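Local coordinates for YfdX protein (Salmonella enterica I, PDB 6A02), which is of unknown molecular function but is linked to antibiotic stress and virulence in Salmonella Typhi, at residues Q23-I28 with K163-G168. Numbering follows the deposited sequence.
Sequences QAMRDI and KSAQDG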
ATOM      1  N   GLN A  23      15.609  -0.528  10.853  1.00 11.00           N
ATOM      2  CA  GLN A  23      15.489   0.598  11.770  1.00 11.02           C
ATOM      3  C   GLN A  23      15.928   1.896  11.109  1.00 10.06           C
ATOM      4  O   GLN A  23      15.362   2.957  11.394  1.00  9.88           O
ATOM      5  CB  GLN A  23      16.305   0.322  13.034  1.00 10.39           C
ATOM      6  CG  GLN A  23      16.160   1.398  14.108  1.00 14.36           C
ATOM      7  CD  GLN A  23      14.741   1.496  14.616  1.00 15.34           C
ATOM      8  OE1 GLN A  23      14.102   0.479  14.885  1.00 23.23           O
ATOM      9  NE2 GLN A  23      14.219   2.720  14.710  1.00 14.99           N
ATOM     10  N   ALA A  24      16.915   1.825  10.217  1.00  9.66           N
ATOM     11  CA  ALA A  24      17.341   3.015   9.490  1.00  9.63           C
ATOM     12  C   ALA A  24      16.200   3.574   8.651  1.00  8.78           C
ATOM     13  O   ALA A  24      15.987   4.793   8.614  1.00  9.46           O
ATOM     14  CB  ALA A  24      18.548   2.687   8.607  1.00 10.66           C
ATOM     15  N   MET A  25      15.439   2.700   7.990  1.00  9.91           N
ATOM     16  CA  MET A  25      14.321   3.186   7.186  1.00  7.60           C
ATOM     17  C   MET A  25      13.242   3.799   8.067  1.00  8.28           C
ATOM     18  O   MET A  25      12.623   4.801   7.690  1.00  8.65           O
ATOM     19  CB  MET A  25      13.746   2.050   6.338  1.00  8.03           C
ATOM     20  CG  MET A  25      14.717   1.482   5.305  1.00 10.25           C
ATOM     21  SD  MET A  25      15.571   2.745   4.334  1.00 11.62           S
ATOM     22  CE  MET A  25      14.182   3.526   3.521  1.00 12.55           C
ATOM     23  N   ARG A  26      13.003   3.209   9.240  1.00  8.95           N
ATOM     24  CA  ARG A  26      12.073   3.799  10.196  1.00 10.07           C
ATOM     25  C   ARG A  26      12.556   5.184  10.619  1.00  9.80           C
ATOM     26  O   ARG A  26      11.778   6.151  10.644  1.00  9.73           O
ATOM     27  CB  ARG A  26      11.938   2.835  11.378  1.00 12.23           C
ATOM     28  CG  ARG A  26      11.373   3.404  12.649  1.00 16.71           C
ATOM     29  CD  ARG A  26       9.977   3.934  12.493  1.00 17.68           C
ATOM     30  NE  ARG A  26       9.390   4.174  13.812  1.00 23.11           N
ATOM     31  CZ  ARG A  26       8.262   4.845  14.016  1.00 22.42           C
ATOM     32  NH1 ARG A  26       7.608   5.355  12.989  1.00 22.65           N
ATOM     33  NH2 ARG A  26       7.801   5.012  15.250  1.00 21.70           N
ATOM     34  N   ASP A  27      13.859   5.314  10.894  1.00  9.29           N
ATOM     35  CA  ASP A  27      14.415   6.607  11.289  1.00  9.57           C
ATOM     36  C   ASP A  27      14.298   7.637  10.167  1.00  8.89           C
ATOM     37  O   ASP A  27      14.062   8.824  10.432  1.00  8.95           O
ATOM     38  CB  ASP A  27      15.881   6.446  11.696  1.00 10.18           C
ATOM     39  CG  ASP A  27      16.061   5.698  13.003  1.00 13.01           C
ATOM     40  OD1 ASP A  27      15.056   5.453  13.710  1.00 13.90           O
ATOM     41  OD2 ASP A  27      17.232   5.372  13.310  1.00 13.85           O
ATOM     42  N   ILE A  28      14.477   7.204   8.915  1.00  9.12           N
ATOM     43  CA  ILE A  28      14.363   8.096   7.760  1.00  8.30           C
ATOM     44  C   ILE A  28      12.960   8.691   7.670  1.00  8.25           C
ATOM     45  O   ILE A  28      12.789   9.896   7.432  1.00  8.38           O
ATOM     46  CB  ILE A  28      14.762   7.334   6.478  1.00  8.63           C
ATOM     47  CG1 ILE A  28      16.278   7.173   6.405  1.00 10.67           C
ATOM     48  CG2 ILE A  28      14.246   8.021   5.224  1.00  9.97           C
ATOM     49  CD1 ILE A  28      16.702   6.189   5.341  1.00 11.90           C
ATOM     50  N   LYS A 163      12.262  11.097   1.263  1.00  7.80           N
ATOM     51  CA  LYS A 163      11.118  10.449   0.625  1.00  9.74           C
ATOM     52  C   LYS A 163      11.575   9.530  -0.497  1.00 10.23           C
ATOM     53  O   LYS A 163      11.063   8.410  -0.639  1.00  8.84           O
ATOM     54  CB  LYS A 163      10.147  11.511   0.097  1.00 10.20           C
ATOM     55  CG  LYS A 163       8.853  10.925  -0.506  1.00 12.78           C
ATOM     56  CD  LYS A 163       8.114  10.082   0.539  1.00 17.29           C
ATOM     57  CE  LYS A 163       6.754   9.581   0.044  1.00 24.17           C
ATOM     58  NZ  LYS A 163       6.004   8.893   1.143  1.00 31.49           N
ATOM     59  N   SER A 164      12.549   9.981  -1.294  1.00  9.96           N
ATOM     60  CA  SER A 164      13.104   9.144  -2.349  1.00 10.42           C
ATOM     61  C   SER A 164      13.677   7.849  -1.788  1.00 10.68           C
ATOM     62  O   SER A 164      13.474   6.773  -2.366  1.00 11.89           O
ATOM     63  CB  SER A 164      14.179   9.903  -3.108  1.00 13.96           C
ATOM     64  OG  SER A 164      14.691   9.087  -4.144  1.00 15.30           O
ATOM     65  N   ALA A 165      14.379   7.925  -0.650  1.00  9.07           N
ATOM     66  CA  ALA A 165      14.869   6.698  -0.027  1.00  9.89           C
ATOM     67  C   ALA A 165      13.722   5.752   0.311  1.00 10.13           C
ATOM     68  O   ALA A 165      13.810   4.539   0.065  1.00 10.53           O
ATOM     69  CB  ALA A 165      15.696   7.023   1.219  1.00  8.93           C
ATOM     70  N   GLN A 166      12.634   6.280   0.870  1.00  9.75           N
ATOM     71  CA  GLN A 166      11.487   5.439   1.198  1.00 11.10           C
ATOM     72  C   GLN A 166      10.848   4.858  -0.053  1.00 12.43           C
ATOM     73  O   GLN A 166      10.402   3.703  -0.057  1.00 11.69           O
ATOM     74  CB  GLN A 166      10.452   6.256   1.962  1.00 12.00           C
ATOM     75  CG  GLN A 166      10.897   6.648   3.347  1.00 12.55           C
ATOM     76  CD  GLN A 166       9.818   7.386   4.097  1.00 17.58           C
ATOM     77  OE1 GLN A 166       9.332   6.918   5.127  1.00 19.83           O
ATOM     78  NE2 GLN A 166       9.419   8.544   3.572  1.00 19.83           N
ATOM     79  N   ASP A 167      10.754   5.659  -1.113  1.00 11.13           N
ATOM     80  CA  ASP A 167      10.148   5.181  -2.347  1.00 12.62           C
ATOM     81  C   ASP A 167      10.994   4.114  -3.018  1.00 13.76           C
ATOM     82  O   ASP A 167      10.488   3.407  -3.903  1.00 13.88           O
ATOM     83  CB  ASP A 167       9.942   6.338  -3.323  1.00 14.78           C
ATOM     84  CG  ASP A 167       8.847   7.276  -2.893  1.00 17.49           C
ATOM     85  OD1 ASP A 167       8.010   6.873  -2.064  1.00 19.77           O
ATOM     86  OD2 ASP A 167       8.824   8.412  -3.409  1.00 18.05           O
ATOM     87  N   GLY A 168      12.264   3.989  -2.623  1.00 10.61           N
ATOM     88  CA  GLY A 168      13.137   2.955  -3.140  1.00 11.19           C
ATOM     89  C   GLY A 168      12.946   1.594  -2.513  1.00  9.46           C
ATOM     90  O   GLY A 168      13.544   0.620  -2.983  1.00 11.53           O
TER
HETATM   91  O   HOH W   1      10.345   4.474   6.101  1.00 23.24           O
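Met25 and Ile28 of helix 19-36 meet Ala165 and Gln166 of helix 155-167 where the two segments run roughly antiparallel, their axes 10.0 Å apart at closest approach and inclined at -139°. No direct hydrogen bond joins them; the link is van der Waals packing, supplemented by one bridging water. The Met25 chain bends at chi2, which sets SD, and again at chi3 (-62°), which turns its methyl CE onto the backbone of the partner helix, 3.6 Å from Ala165 O and 4.0 Å from Gln166 CA. One turn on, Ile28 CD1 lies 4.3 Å from Ala165 CB, a methyl that is also 4.5 Å from Met25 CE. The other branch, Ile28 CG2, touches the aliphatic part of Gln166 at CG (4.1 Å), the two side chains passing each other on opposed courses. Beyond CG, Gln166 stays extended, and its OE1 accepts a hydrogen bond from a water that also donates to Met25 O, each bond 2.8 Å long. Helix 136-151 packs against the same cluster, Thr139 touching Met25 and Ile28, Val143 reaching Ile28 and Asp142 meeting Ala165. The buried contact ties helix 19-36 into the helical bundle, just before helix 155-167 gives way to strand 170-175.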